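Local coordinates for type III secretion system effector protein ExoU (Pseudomonas fluorescens, PDB 4QMK), which probably acts as a patatin-like phospholipase delivered by type III secretion, with a phosphatidylinositol 4,5-bisphosphate binding domain that localises it to the plasma membrane, at residues A[87-91]-A[92-96]; A[446-449]-A[450-454]; A[532-535]-A[536-539]; A[628-631]-A[632-635]. One frame throughout, in Å; residues are numbered along the deposited sequence.

From the N terminus the four contacts follow in series; none encloses or crosses another, and each is a local turn or helix end. Interaction 1 closes off helix 81-90 and turns the chain toward strand 99-103 in the patatin-like region. Interaction 2 shapes the bend between helices 441-446 and 450-461, its centre about 24 Å from that of interaction 1. Interaction 3 opens helix 533-544; its centre is about 22 Å from that of interaction 2, and helix 464-491 touches both. Interaction 4 folds the loop joining helix 611-624 to helix 639-646, far away: its centre is about 53 Å from that of interaction 1, across the chain's centre.

Interaction 1 of 4, residues A[87-91]-A[92-96]; sequences ALEEA and DKLKG
The flat groups of this turn are the peptide carbonyls of L88 and E89, met by backbone N-H groups, and the carboxylate of E89, brushed by a leucine methyl. K93 N reaches L88 O at 2.8 Å, tilted 20° from that carbonyl's plane. D92 N meets E89 O at 2.7 Å from above the carbonyl plane, 55° out of it. Together the two bonds make a Schellman motif ending helix 81-90, with D92 at the C-prime position; its positive phi of 48° swings the chain off the helix and on toward strand 99-103.

L94 then folds back on the last turn, where its CB lies 4.1 Å from L88 CB. With CG of E89 anti to the backbone N and the chain extended beyond it, the E89 side chain crosses that of L94 at a slant, OE2 coming within 4.2 Å of L94 CD2. That same OE2 accepts from A119 N. On another part of the turn K93 bends at chi3, bringing its CE 4.0 Å from the CB of A91, while its NZ forms a salt bridge with E430. E90 is paired with R419, and R419 and E430 both belong to helix 408-431. The chemistry implies a helix end whose L88 and E89 carbonyls are taken by N-H groups of the chain that follows, while charged tips tie it to a neighbouring helix.

Interaction 2 of 4, residues A[446-449]-A[450-454]; sequences MAMD and DQMLA
D449 reaches over the first turn of the following helix and accepts the N-H of M452 on its OD1, 3.0 Å away and with a nearly straight N-H...O angle of 167°. What puts the oxygen there is chi1 of 59°, which sets CG between the backbone N and the carbonyl carbon, the crowded position. The N-H arrives from above the carboxylate plane. Q451 CB lies 3.4 Å from OD1, and its extended chain leads away from the cap. The main chain of D449 is used as well: its carbonyl O takes the N-H of L453 at 3.0 Å.

This makes D449 the N-cap of helix 450-461, at the end of the short link from helix 441-446. Its carboxylate supplies an acceptor for a first-turn N-H that has no preceding helical carbonyl, and the negative charge there probably suits the helix dipole.

Beneath the cap the two methionines cross at about a right angle. M452 sends CG anti to its own backbone N (chi1 174°), which lays that atom 3.9 Å from the CB of M448; M452 SD sits 4.1 Å from M448 CG. M448 bends at chi3 toward L453, the two in the positions of a hydrophobic staple, but the contact is doubtful because M448 CE is modelled too near the leucine. L327 covers M448 from a loop, and L453 rests on L470 of helix 464-491. From that helix R473 holds D450 OD1 in a salt bridge and also donates to M448 O.

Interaction 3 of 4, residues A[532-535]-A[536-539]; sequences QRNF and QQLL
R533 lies across Q536 and Q537 on the outer side of the first helical turn, and it is the loose part of this contact. Its chain bends at chi2 (69°), which folds the guanidinium back over the following turn; there NH1 approaches Q536 CB at 3.4 Å and Q537 CG at 3.5 Å. The Q536 CB sits at the edge of the guanidinium, near its plane. The arginine is exposed and poorly ordered, so these touches probably hold it only lightly.

The opposite character belongs to the backbone and the apolar residues: F535, L538 and L539 are all buried against neighbouring helices. L539 N bonds F535 O at 2.7 Å. One turn earlier Q536 N bonds Q532 O at 3.0 Å. Q532 is the N-cap: its side-chain OE1 accepts from F535 N at 3.0 Å, the N-H coming from above the amide plane.

N534 and Q537 run side by side in the same direction with their amide planes 70° apart. Their oxygens, OD1 of N534 and OE1 of Q537, stand 3.6 Å from each other. Beyond the turn, N534 ND2 and Q532 NE2 both donate to D484 OD1, and Q537 OE1 accepts from N491 ND2. D484 and N491 belong to helix 464-491, which also receives F535 on L483 and L538 on I487. Helix 555-585 packs against L538 and L539, wedging this helix start between the two.

Interaction 4 of 4, residues A[628-631]-A[632-635]; sequences RNKP and WSKP
K630 to S633 forms a type I beta turn, closed by S633 N bonding K630 O at 2.9 Å, with the N-H well above the carbonyl plane and the N-H...O angle only 143°. S633 has the backbone shape of an inverse gamma turn, though its closing bond, K634 N to W632 O, is weak and the place of K634 N unsure. Both turns lie in the loop between helices 611-624 and 639-646. The loop belongs to the C-terminal ExoU toxin region.

W632 turns its indole back under the turn. With chi1 at 59° the ring doubles back over its own main chain, beneath K630 and P631. P631 fits against the benzene part of the indole, its CD 3.6 Å from CZ3 of W632. K630's chain, extended beyond CG, slants over the indole: its CB and CG both lie 3.7 Å from W632 CZ2. K630 CB also passes 3.8 Å from the OG of S633, so the lysine stem spans tryptophan and serine. K630 and P631 thus lie over one face of the indole, which is otherwise at the surface and touches a crystal neighbour. Just beyond, P635 packs on E147 of the second subunit. A CH-pi contact completes the arrangement: K630 CA stands 3.8 Å from the centroid of the W632 six-membered ring, 10° off the ring normal.

Interaction 1 of 4, residues A[87-91]-A[92-96]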
ATOM      1  N   ALA A  87     -11.170 -23.023  28.998  1.00 36.21           N
ATOM      2  CA  ALA A  87     -10.676 -24.394  28.728  1.00 34.42           C
ATOM      3  C   ALA A  87      -9.306 -24.410  28.096  1.00 34.52           C
ATOM      4  O   ALA A  87      -8.484 -25.201  28.481  1.00 35.61           O
ATOM      5  CB  ALA A  87     -11.642 -25.141  27.832  1.00 33.14           C
ATOM      6  N   LEU A  88      -9.044 -23.540  27.124  1.00 36.05           N
ATOM      7  CA  LEU A  88      -7.698 -23.526  26.511  1.00 37.84           C
ATOM      8  C   LEU A  88      -6.587 -23.128  27.484  1.00 40.31           C
ATOM      9  O   LEU A  88      -5.547 -23.781  27.548  1.00 41.69           O
ATOM     10  CB  LEU A  88      -7.645 -22.616  25.298  1.00 37.09           C
ATOM     11  CG  LEU A  88      -8.333 -23.185  24.069  1.00 35.78           C
ATOM     12  CD1 LEU A  88      -8.470 -22.087  23.035  1.00 35.36           C
ATOM     13  CD2 LEU A  88      -7.559 -24.352  23.502  1.00 36.51           C
ATOM     14  N   GLU A  89      -6.840 -22.087  28.263  1.00 45.93           N
ATOM     15  CA  GLU A  89      -5.840 -21.521  29.158  1.00 50.86           C
ATOM     16  C   GLU A  89      -5.595 -22.455  30.327  1.00 52.65           C
ATOM     17  O   GLU A  89      -4.454 -22.795  30.637  1.00 54.49           O
ATOM     18  CB  GLU A  89      -6.325 -20.159  29.648  1.00 53.33           C
ATOM     19  CG  GLU A  89      -5.231 -19.171  29.991  1.00 56.48           C
ATOM     20  CD  GLU A  89      -5.814 -17.868  30.502  1.00 58.57           C
ATOM     21  OE1 GLU A  89      -6.403 -17.870  31.613  1.00 65.64           O
ATOM     22  OE2 GLU A  89      -5.669 -16.839  29.803  1.00 56.76           O
ATOM     23  N   GLU A  90      -6.679 -22.879  30.965  1.00 56.60           N
ATOM     24  CA  GLU A  90      -6.627 -23.827  32.097  1.00 56.30           C
ATOM     25  C   GLU A  90      -5.910 -25.153  31.748  1.00 55.37           C
ATOM     26  O   GLU A  90      -5.494 -25.881  32.618  1.00 58.46           O
ATOM     27  CB  GLU A  90      -8.044 -24.052  32.608  1.00 55.59           C
ATOM     28  CG  GLU A  90      -8.408 -25.465  33.008  1.00 59.71           C
ATOM     29  CD  GLU A  90      -9.920 -25.607  33.125  1.00 71.16           C
ATOM     30  OE1 GLU A  90     -10.558 -24.610  33.590  1.00 62.46           O
ATOM     31  OE2 GLU A  90     -10.467 -26.684  32.712  1.00 70.21           O
ATOM     32  N   ALA A  91      -5.768 -25.450  30.464  1.00 55.43           N
ATOM     33  CA  ALA A  91      -5.021 -26.609  30.020  1.00 52.86           C
ATOM     34  C   ALA A  91      -3.654 -26.211  29.446  1.00 52.20           C
ATOM     35  O   ALA A  91      -3.003 -27.017  28.795  1.00 47.30           O
ATOM     36  CB  ALA A  91      -5.828 -27.346  28.971  1.00 51.83           C
ATOM     37  N   ASP A  92      -3.217 -24.976  29.710  1.00 54.76           N
ATOM     38  CA  ASP A  92      -1.973 -24.432  29.149  1.00 54.47           C
ATOM     39  C   ASP A  92      -1.863 -24.667  27.643  1.00 48.81           C
ATOM     40  O   ASP A  92      -0.754 -24.840  27.094  1.00 44.76           O
ATOM     41  CB  ASP A  92      -0.744 -25.012  29.866  1.00 57.92           C
ATOM     42  CG  ASP A  92      -0.387 -24.260  31.126  1.00 70.42           C
ATOM     43  OD1 ASP A  92      -0.945 -23.163  31.395  1.00 73.33           O
ATOM     44  OD2 ASP A  92       0.497 -24.750  31.857  1.00 86.67           O
ATOM     45  N   LYS A  93      -2.998 -24.666  26.956  1.00 43.55           N
ATOM     46  CA  LYS A  93      -2.946 -24.865  25.522  1.00 40.63           C
ATOM     47  C   LYS A  93      -3.208 -23.608  24.725  1.00 35.86           C
ATOM     48  O   LYS A  93      -3.171 -23.632  23.516  1.00 37.83           O
ATOM     49  CB  LYS A  93      -3.768 -26.105  25.105  1.00 40.36           C
ATOM     50  CG  LYS A  93      -2.928 -27.371  25.267  1.00 42.04           C
ATOM     51  CD  LYS A  93      -3.565 -28.700  24.863  1.00 41.68           C
ATOM     52  CE  LYS A  93      -4.046 -29.511  26.051  1.00 43.88           C
ATOM     53  NZ  LYS A  93      -4.524 -30.883  25.683  1.00 43.89           N
ATOM     54  N   LEU A  94      -3.406 -22.483  25.392  1.00 36.79           N
ATOM     55  CA  LEU A  94      -3.621 -21.204  24.680  1.00 35.60           C
ATOM     56  C   LEU A  94      -2.309 -20.608  24.174  1.00 36.74           C
ATOM     57  O   LEU A  94      -2.249 -19.962  23.118  1.00 34.60           O
ATOM     58  CB  LEU A  94      -4.358 -20.207  25.568  1.00 33.50           C
ATOM     59  CG  LEU A  94      -4.635 -18.861  24.892  1.00 33.13           C
ATOM     60  CD1 LEU A  94      -5.308 -19.005  23.513  1.00 31.46           C
ATOM     61  CD2 LEU A  94      -5.492 -17.984  25.788  1.00 32.59           C
ATOM     62  N   LYS A  95      -1.283 -20.759  24.983  1.00 40.90           N
ATOM     63  CA  LYS A  95       0.029 -20.269  24.647  1.00 43.81           C
ATOM     64  C   LYS A  95       0.419 -20.691  23.237  1.00 39.49           C
ATOM     65  O   LYS A  95       0.821 -19.885  22.453  1.00 41.59           O
ATOM     66  CB  LYS A  95       1.013 -20.884  25.622  1.00 49.81           C
ATOM     67  CG  LYS A  95       2.394 -20.278  25.652  1.00 53.75           C
ATOM     68  CD  LYS A  95       2.443 -19.042  26.553  1.00 58.74           C
ATOM     69  CE  LYS A  95       3.723 -19.007  27.395  1.00 61.10           C
ATOM     70  NZ  LYS A  95       4.960 -19.306  26.624  1.00 58.23           N
ATOM     71  N   GLY A  96       0.318 -21.971  22.949  1.00 35.62           N
ATOM     72  CA  GLY A  96       0.782 -22.512  21.704  1.00 35.41           C
ATOM     73  C   GLY A  96      -0.116 -22.295  20.504  1.00 39.49           C
ATOM     74  O   GLY A  96       0.190 -22.802  19.416  1.00 43.45           O
TER

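Interaction 2 of 4, residues A[446-449]-A[450-454]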
ATOM      1  N   MET A 446      13.844 -39.057   7.994  1.00 31.34           N
ATOM      2  CA  MET A 446      13.699 -37.995   6.973  1.00 31.25           C
ATOM      3  C   MET A 446      12.331 -37.313   7.056  1.00 30.66           C
ATOM      4  O   MET A 446      12.172 -36.164   6.583  1.00 30.07           O
ATOM      5  CB  MET A 446      13.896 -38.538   5.544  1.00 33.82           C
ATOM      6  CG  MET A 446      15.247 -39.151   5.230  1.00 35.74           C
ATOM      7  SD  MET A 446      16.573 -37.976   4.832  1.00 41.41           S
ATOM      8  CE  MET A 446      16.933 -37.382   6.495  1.00 41.65           C
ATOM      9  N   ALA A 447      11.341 -38.005   7.617  1.00 27.96           N
ATOM     10  CA  ALA A 447      10.024 -37.397   7.785  1.00 29.02           C
ATOM     11  C   ALA A 447       9.864 -36.530   9.045  1.00 29.58           C
ATOM     12  O   ALA A 447       8.864 -35.909   9.214  1.00 31.18           O
ATOM     13  CB  ALA A 447       8.982 -38.492   7.797  1.00 30.37           C
ATOM     14  N   MET A 448      10.845 -36.513   9.934  1.00 34.03           N
ATOM     15  CA  MET A 448      10.744 -35.770  11.199  1.00 31.89           C
ATOM     16  C   MET A 448      11.425 -34.434  11.104  1.00 32.64           C
ATOM     17  O   MET A 448      12.522 -34.331  10.560  1.00 36.35           O
ATOM     18  CB  MET A 448      11.403 -36.540  12.329  1.00 35.33           C
ATOM     19  CG  MET A 448      10.938 -37.972  12.391  1.00 37.62           C
ATOM     20  SD  MET A 448      11.505 -38.927  13.817  1.00 40.92           S
ATOM     21  CE  MET A 448      13.160 -38.391  13.823  1.00 47.83           C
ATOM     22  N   ASP A 449      10.736 -33.392  11.549  1.00 34.58           N
ATOM     23  CA  ASP A 449      11.314 -32.028  11.604  1.00 35.07           C
ATOM     24  C   ASP A 449      12.353 -31.973  12.701  1.00 30.38           C
ATOM     25  O   ASP A 449      12.515 -32.935  13.446  1.00 28.87           O
ATOM     26  CB  ASP A 449      10.200 -30.962  11.812  1.00 40.07           C
ATOM     27  CG  ASP A 449       9.401 -31.158  13.088  1.00 39.25           C
ATOM     28  OD1 ASP A 449       9.956 -31.036  14.187  1.00 45.22           O
ATOM     29  OD2 ASP A 449       8.190 -31.399  12.993  1.00 52.29           O
ATOM     30  N   ASP A 450      13.094 -30.891  12.783  1.00 32.36           N
ATOM     31  CA  ASP A 450      14.229 -30.838  13.735  1.00 35.01           C
ATOM     32  C   ASP A 450      13.804 -31.036  15.165  1.00 35.51           C
ATOM     33  O   ASP A 450      14.425 -31.792  15.894  1.00 36.32           O
ATOM     34  CB  ASP A 450      15.008 -29.551  13.588  1.00 36.81           C
ATOM     35  CG  ASP A 450      15.769 -29.463  12.261  1.00 44.33           C
ATOM     36  OD1 ASP A 450      15.805 -30.459  11.487  1.00 47.07           O
ATOM     37  OD2 ASP A 450      16.341 -28.383  11.975  1.00 55.21           O
ATOM     38  N   GLN A 451      12.711 -30.408  15.557  1.00 37.66           N
ATOM     39  CA  GLN A 451      12.241 -30.540  16.920  1.00 44.39           C
ATOM     40  C   GLN A 451      11.935 -31.993  17.280  1.00 42.37           C
ATOM     41  O   GLN A 451      12.394 -32.509  18.311  1.00 40.39           O
ATOM     42  CB  GLN A 451      10.999 -29.687  17.143  1.00 50.17           C
ATOM     43  CG  GLN A 451      10.569 -29.635  18.599  1.00 63.43           C
ATOM     44  CD  GLN A 451       9.467 -28.610  18.855  1.00 75.82           C
ATOM     45  OE1 GLN A 451       8.325 -28.760  18.382  1.00 85.31           O
ATOM     46  NE2 GLN A 451       9.792 -27.572  19.636  1.00 73.60           N
ATOM     47  N   MET A 452      11.175 -32.657  16.417  1.00 38.17           N
ATOM     48  CA  MET A 452      10.778 -34.046  16.646  1.00 37.39           C
ATOM     49  C   MET A 452      12.002 -34.928  16.677  1.00 36.09           C
ATOM     50  O   MET A 452      12.096 -35.807  17.524  1.00 36.94           O
ATOM     51  CB  MET A 452       9.725 -34.502  15.599  1.00 37.32           C
ATOM     52  CG  MET A 452       9.334 -35.963  15.625  1.00 36.73           C
ATOM     53  SD  MET A 452       7.904 -36.355  14.573  1.00 41.33           S
ATOM     54  CE  MET A 452       6.617 -35.644  15.603  1.00 37.58           C
ATOM     55  N   LEU A 453      12.957 -34.680  15.786  1.00 35.86           N
ATOM     56  CA  LEU A 453      14.177 -35.489  15.766  1.00 37.88           C
ATOM     57  C   LEU A 453      14.997 -35.305  17.010  1.00 39.70           C
ATOM     58  O   LEU A 453      15.538 -36.285  17.546  1.00 40.35           O
ATOM     59  CB  LEU A 453      15.014 -35.172  14.542  1.00 41.38           C
ATOM     60  CG  LEU A 453      16.268 -35.999  14.282  1.00 42.99           C
ATOM     61  CD1 LEU A 453      15.932 -37.459  14.192  1.00 44.90           C
ATOM     62  CD2 LEU A 453      16.868 -35.543  12.975  1.00 46.69           C
ATOM     63  N   ALA A 454      15.085 -34.069  17.494  1.00 38.94           N
ATOM     64  CA  ALA A 454      15.791 -33.825  18.755  1.00 42.26           C
ATOM     65  C   ALA A 454      15.162 -34.618  19.917  1.00 41.36           C
ATOM     66  O   ALA A 454      15.888 -35.082  20.804  1.00 40.51           O
ATOM     67  CB  ALA A 454      15.820 -32.342  19.080  1.00 45.05           C
TER

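Interaction 3 of 4, residues A[532-535]-A[536-539]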
ATOM      1  N   GLN A 532      12.405 -18.273   5.148  1.00 50.13           N
ATOM      2  CA  GLN A 532      13.823 -18.172   5.031  1.00 44.03           C
ATOM      3  C   GLN A 532      14.163 -17.271   3.836  1.00 44.26           C
ATOM      4  O   GLN A 532      14.185 -17.667   2.662  1.00 45.20           O
ATOM      5  CB  GLN A 532      14.365 -19.592   5.081  1.00 41.90           C
ATOM      6  CG  GLN A 532      15.726 -19.867   4.530  1.00 41.23           C
ATOM      7  CD  GLN A 532      16.825 -18.925   4.945  1.00 40.32           C
ATOM      8  OE1 GLN A 532      16.875 -17.780   4.467  1.00 38.44           O
ATOM      9  NE2 GLN A 532      17.809 -19.454   5.676  1.00 37.97           N
ATOM     10  N   ARG A 533      14.383 -16.014   4.180  1.00 45.19           N
ATOM     11  CA  ARG A 533      14.612 -14.946   3.232  1.00 49.87           C
ATOM     12  C   ARG A 533      15.802 -15.197   2.311  1.00 45.43           C
ATOM     13  O   ARG A 533      15.687 -15.113   1.078  1.00 49.65           O
ATOM     14  CB  ARG A 533      14.750 -13.618   4.011  1.00 63.27           C
ATOM     15  CG  ARG A 533      14.790 -12.373   3.148  1.00 76.70           C
ATOM     16  CD  ARG A 533      13.429 -12.137   2.490  1.00 89.84           C
ATOM     17  NE  ARG A 533      13.521 -11.328   1.269  1.00107.04           N
ATOM     18  CZ  ARG A 533      13.782 -11.796   0.033  1.00101.68           C
ATOM     19  NH1 ARG A 533      14.000 -13.092  -0.206  1.00 83.81           N
ATOM     20  NH2 ARG A 533      13.827 -10.943  -0.985  1.00111.08           N
ATOM     21  N   ASN A 534      16.943 -15.555   2.891  1.00 39.32           N
ATOM     22  CA  ASN A 534      18.131 -15.781   2.105  1.00 37.12           C
ATOM     23  C   ASN A 534      17.919 -16.890   1.080  1.00 33.12           C
ATOM     24  O   ASN A 534      18.367 -16.756  -0.058  1.00 30.48           O
ATOM     25  CB  ASN A 534      19.322 -16.128   3.005  1.00 37.66           C
ATOM     26  CG  ASN A 534      19.771 -14.985   3.835  1.00 40.49           C
ATOM     27  OD1 ASN A 534      19.415 -13.839   3.583  1.00 42.11           O
ATOM     28  ND2 ASN A 534      20.536 -15.283   4.863  1.00 44.26           N
ATOM     29  N   PHE A 535      17.271 -17.980   1.506  1.00 29.59           N
ATOM     30  CA  PHE A 535      16.977 -19.053   0.601  1.00 29.15           C
ATOM     31  C   PHE A 535      16.073 -18.575  -0.536  1.00 32.14           C
ATOM     32  O   PHE A 535      16.307 -18.912  -1.715  1.00 34.46           O
ATOM     33  CB  PHE A 535      16.410 -20.311   1.290  1.00 26.74           C
ATOM     34  CG  PHE A 535      17.388 -21.021   2.224  1.00 25.07           C
ATOM     35  CD1 PHE A 535      18.768 -20.731   2.219  1.00 24.33           C
ATOM     36  CD2 PHE A 535      16.954 -22.054   3.028  1.00 24.20           C
ATOM     37  CE1 PHE A 535      19.653 -21.431   3.012  1.00 23.43           C
ATOM     38  CE2 PHE A 535      17.843 -22.741   3.854  1.00 23.82           C
ATOM     39  CZ  PHE A 535      19.201 -22.438   3.831  1.00 22.77           C
ATOM     40  N   GLN A 536      15.092 -17.752  -0.211  1.00 36.17           N
ATOM     41  CA  GLN A 536      14.202 -17.203  -1.233  1.00 40.57           C
ATOM     42  C   GLN A 536      14.997 -16.428  -2.287  1.00 39.76           C
ATOM     43  O   GLN A 536      14.793 -16.627  -3.473  1.00 43.21           O
ATOM     44  CB  GLN A 536      13.113 -16.319  -0.593  1.00 43.06           C
ATOM     45  CG  GLN A 536      11.957 -17.102   0.001  1.00 46.09           C
ATOM     46  CD  GLN A 536      11.133 -17.806  -1.081  1.00 54.08           C
ATOM     47  OE1 GLN A 536      10.893 -17.251  -2.157  1.00 72.38           O
ATOM     48  NE2 GLN A 536      10.702 -19.027  -0.809  1.00 50.06           N
ATOM     49  N   GLN A 537      15.910 -15.552  -1.880  1.00 42.16           N
ATOM     50  CA  GLN A 537      16.694 -14.801  -2.894  1.00 44.57           C
ATOM     51  C   GLN A 537      17.454 -15.763  -3.794  1.00 41.89           C
ATOM     52  O   GLN A 537      17.545 -15.555  -5.008  1.00 43.44           O
ATOM     53  CB  GLN A 537      17.772 -13.913  -2.298  1.00 48.27           C
ATOM     54  CG  GLN A 537      17.378 -12.893  -1.277  1.00 54.31           C
ATOM     55  CD  GLN A 537      18.613 -12.164  -0.749  1.00 58.52           C
ATOM     56  OE1 GLN A 537      18.840 -12.106   0.470  1.00 69.87           O
ATOM     57  NE2 GLN A 537      19.439 -11.648  -1.662  1.00 53.32           N
ATOM     58  N   LEU A 538      18.052 -16.782  -3.179  1.00 38.25           N
ATOM     59  CA  LEU A 538      18.815 -17.749  -3.935  1.00 37.44           C
ATOM     60  C   LEU A 538      17.886 -18.465  -4.891  1.00 36.80           C
ATOM     61  O   LEU A 538      18.251 -18.681  -6.049  1.00 36.83           O
ATOM     62  CB  LEU A 538      19.540 -18.737  -3.033  1.00 34.84           C
ATOM     63  CG  LEU A 538      20.272 -19.801  -3.849  1.00 33.69           C
ATOM     64  CD1 LEU A 538      21.358 -19.234  -4.742  1.00 35.73           C
ATOM     65  CD2 LEU A 538      20.829 -20.857  -2.925  1.00 32.48           C
ATOM     66  N   LEU A 539      16.685 -18.820  -4.433  1.00 35.91           N
ATOM     67  CA  LEU A 539      15.721 -19.472  -5.357  1.00 37.33           C
ATOM     68  C   LEU A 539      15.363 -18.595  -6.536  1.00 38.00           C
ATOM     69  O   LEU A 539      15.190 -19.097  -7.646  1.00 35.53           O
ATOM     70  CB  LEU A 539      14.463 -19.928  -4.652  1.00 35.80           C
ATOM     71  CG  LEU A 539      14.675 -21.136  -3.744  1.00 34.36           C
ATOM     72  CD1 LEU A 539      13.386 -21.479  -3.036  1.00 34.59           C
ATOM     73  CD2 LEU A 539      15.175 -22.311  -4.531  1.00 35.15           C
TER

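Interaction 4 of 4, residues A[628-631]-A[632-635]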
ATOM      1  N   ARG A 628     -26.057 -17.969 -19.016  1.00 46.03           N
ATOM      2  CA  ARG A 628     -27.317 -17.529 -19.656  1.00 53.76           C
ATOM      3  C   ARG A 628     -27.058 -16.141 -20.193  1.00 54.28           C
ATOM      4  O   ARG A 628     -26.232 -15.414 -19.633  1.00 50.79           O
ATOM      5  CB  ARG A 628     -28.533 -17.463 -18.702  1.00 58.63           C
ATOM      6  CG  ARG A 628     -28.800 -18.692 -17.840  1.00 67.01           C
ATOM      7  CD  ARG A 628     -29.630 -19.794 -18.483  1.00 64.19           C
ATOM      8  NE  ARG A 628     -31.040 -19.438 -18.533  1.00 66.67           N
ATOM      9  CZ  ARG A 628     -32.052 -20.306 -18.647  1.00 59.67           C
ATOM     10  NH1 ARG A 628     -31.847 -21.626 -18.690  1.00 55.45           N
ATOM     11  NH2 ARG A 628     -33.284 -19.847 -18.696  1.00 56.84           N
ATOM     12  N   ASN A 629     -27.746 -15.790 -21.279  1.00 54.22           N
ATOM     13  CA  ASN A 629     -27.686 -14.444 -21.816  1.00 63.12           C
ATOM     14  C   ASN A 629     -28.715 -13.545 -21.100  1.00 68.54           C
ATOM     15  O   ASN A 629     -29.927 -13.663 -21.325  1.00 65.03           O
ATOM     16  CB  ASN A 629     -27.986 -14.419 -23.318  1.00 69.58           C
ATOM     17  CG  ASN A 629     -26.871 -15.017 -24.166  1.00 73.14           C
ATOM     18  OD1 ASN A 629     -26.043 -15.845 -23.712  1.00 69.28           O
ATOM     19  ND2 ASN A 629     -26.856 -14.613 -25.429  1.00 73.70           N
ATOM     20  N   LYS A 630     -28.206 -12.666 -20.236  1.00 66.76           N
ATOM     21  CA  LYS A 630     -29.008 -11.693 -19.519  1.00 71.02           C
ATOM     22  C   LYS A 630     -28.530 -10.286 -19.905  1.00 64.90           C
ATOM     23  O   LYS A 630     -27.776  -9.648 -19.167  1.00 61.97           O
ATOM     24  CB  LYS A 630     -28.865 -11.924 -18.019  1.00 82.09           C
ATOM     25  CG  LYS A 630     -29.245 -13.334 -17.592  1.00 90.76           C
ATOM     26  CD  LYS A 630     -29.455 -13.427 -16.087  1.00101.03           C
ATOM     27  CE  LYS A 630     -30.035 -14.778 -15.688  1.00108.38           C
ATOM     28  NZ  LYS A 630     -30.456 -14.799 -14.256  1.00119.44           N
ATOM     29  N   PRO A 631     -28.945  -9.804 -21.088  1.00 60.40           N
ATOM     30  CA  PRO A 631     -28.493  -8.467 -21.505  1.00 61.63           C
ATOM     31  C   PRO A 631     -28.771  -7.327 -20.466  1.00 61.48           C
ATOM     32  O   PRO A 631     -27.997  -6.382 -20.360  1.00 63.63           O
ATOM     33  CB  PRO A 631     -29.242  -8.235 -22.839  1.00 62.30           C
ATOM     34  CG  PRO A 631     -30.323  -9.278 -22.915  1.00 60.19           C
ATOM     35  CD  PRO A 631     -29.846 -10.434 -22.078  1.00 60.07           C
ATOM     36  N   TRP A 632     -29.872  -7.442 -19.728  1.00 61.94           N
ATOM     37  CA  TRP A 632     -30.276  -6.471 -18.695  1.00 65.32           C
ATOM     38  C   TRP A 632     -29.330  -6.515 -17.475  1.00 64.92           C
ATOM     39  O   TRP A 632     -29.241  -5.538 -16.721  1.00 69.87           O
ATOM     40  CB  TRP A 632     -31.750  -6.705 -18.249  1.00 65.11           C
ATOM     41  CG  TRP A 632     -31.917  -8.062 -17.724  1.00 63.70           C
ATOM     42  CD1 TRP A 632     -31.647  -8.475 -16.468  1.00 62.97           C
ATOM     43  CD2 TRP A 632     -32.269  -9.231 -18.473  1.00 69.25           C
ATOM     44  NE1 TRP A 632     -31.824  -9.833 -16.362  1.00 65.33           N
ATOM     45  CE2 TRP A 632     -32.205 -10.329 -17.582  1.00 71.24           C
ATOM     46  CE3 TRP A 632     -32.635  -9.462 -19.814  1.00 68.55           C
ATOM     47  CZ2 TRP A 632     -32.505 -11.655 -17.981  1.00 67.22           C
ATOM     48  CZ3 TRP A 632     -32.942 -10.778 -20.211  1.00 67.08           C
ATOM     49  CH2 TRP A 632     -32.870 -11.855 -19.291  1.00 62.35           C
ATOM     50  N   SER A 633     -28.622  -7.623 -17.273  1.00 64.94           N
ATOM     51  CA  SER A 633     -27.645  -7.701 -16.167  1.00 69.69           C
ATOM     52  C   SER A 633     -26.404  -6.874 -16.450  1.00 73.30           C
ATOM     53  O   SER A 633     -25.296  -7.345 -16.292  1.00 68.51           O
ATOM     54  CB  SER A 633     -27.264  -9.139 -15.800  1.00 67.96           C
ATOM     55  OG  SER A 633     -28.282  -9.730 -15.004  1.00 70.30           O
ATOM     56  N   LYS A 634     -26.638  -5.631 -16.871  1.00 93.45           N
ATOM     57  CA  LYS A 634     -25.609  -4.607 -17.056  1.00100.60           C
ATOM     58  C   LYS A 634     -24.389  -5.171 -17.762  1.00 87.75           C
ATOM     59  O   LYS A 634     -24.545  -5.985 -18.672  1.00 76.60           O
ATOM     60  CB  LYS A 634     -25.247  -4.002 -15.675  1.00109.44           C
ATOM     61  CG  LYS A 634     -26.440  -3.614 -14.792  1.00112.26           C
ATOM     62  CD  LYS A 634     -27.330  -2.541 -15.394  1.00114.17           C
ATOM     63  CE  LYS A 634     -28.528  -2.285 -14.492  1.00111.61           C
ATOM     64  NZ  LYS A 634     -29.490  -1.339 -15.108  1.00113.17           N
ATOM     65  N   PRO A 635     -23.193  -4.648 -17.430  1.00 87.17           N
ATOM     66  CA  PRO A 635     -21.935  -5.274 -17.829  1.00 84.93           C
ATOM     67  C   PRO A 635     -21.474  -6.346 -16.828  1.00 79.15           C
ATOM     68  O   PRO A 635     -21.753  -6.244 -15.628  1.00 66.64           O
ATOM     69  CB  PRO A 635     -20.931  -4.109 -17.804  1.00 92.33           C
ATOM     70  CG  PRO A 635     -21.764  -2.885 -17.939  1.00 98.61           C
ATOM     71  CD  PRO A 635     -23.014  -3.201 -17.195  1.00 91.48           C
TER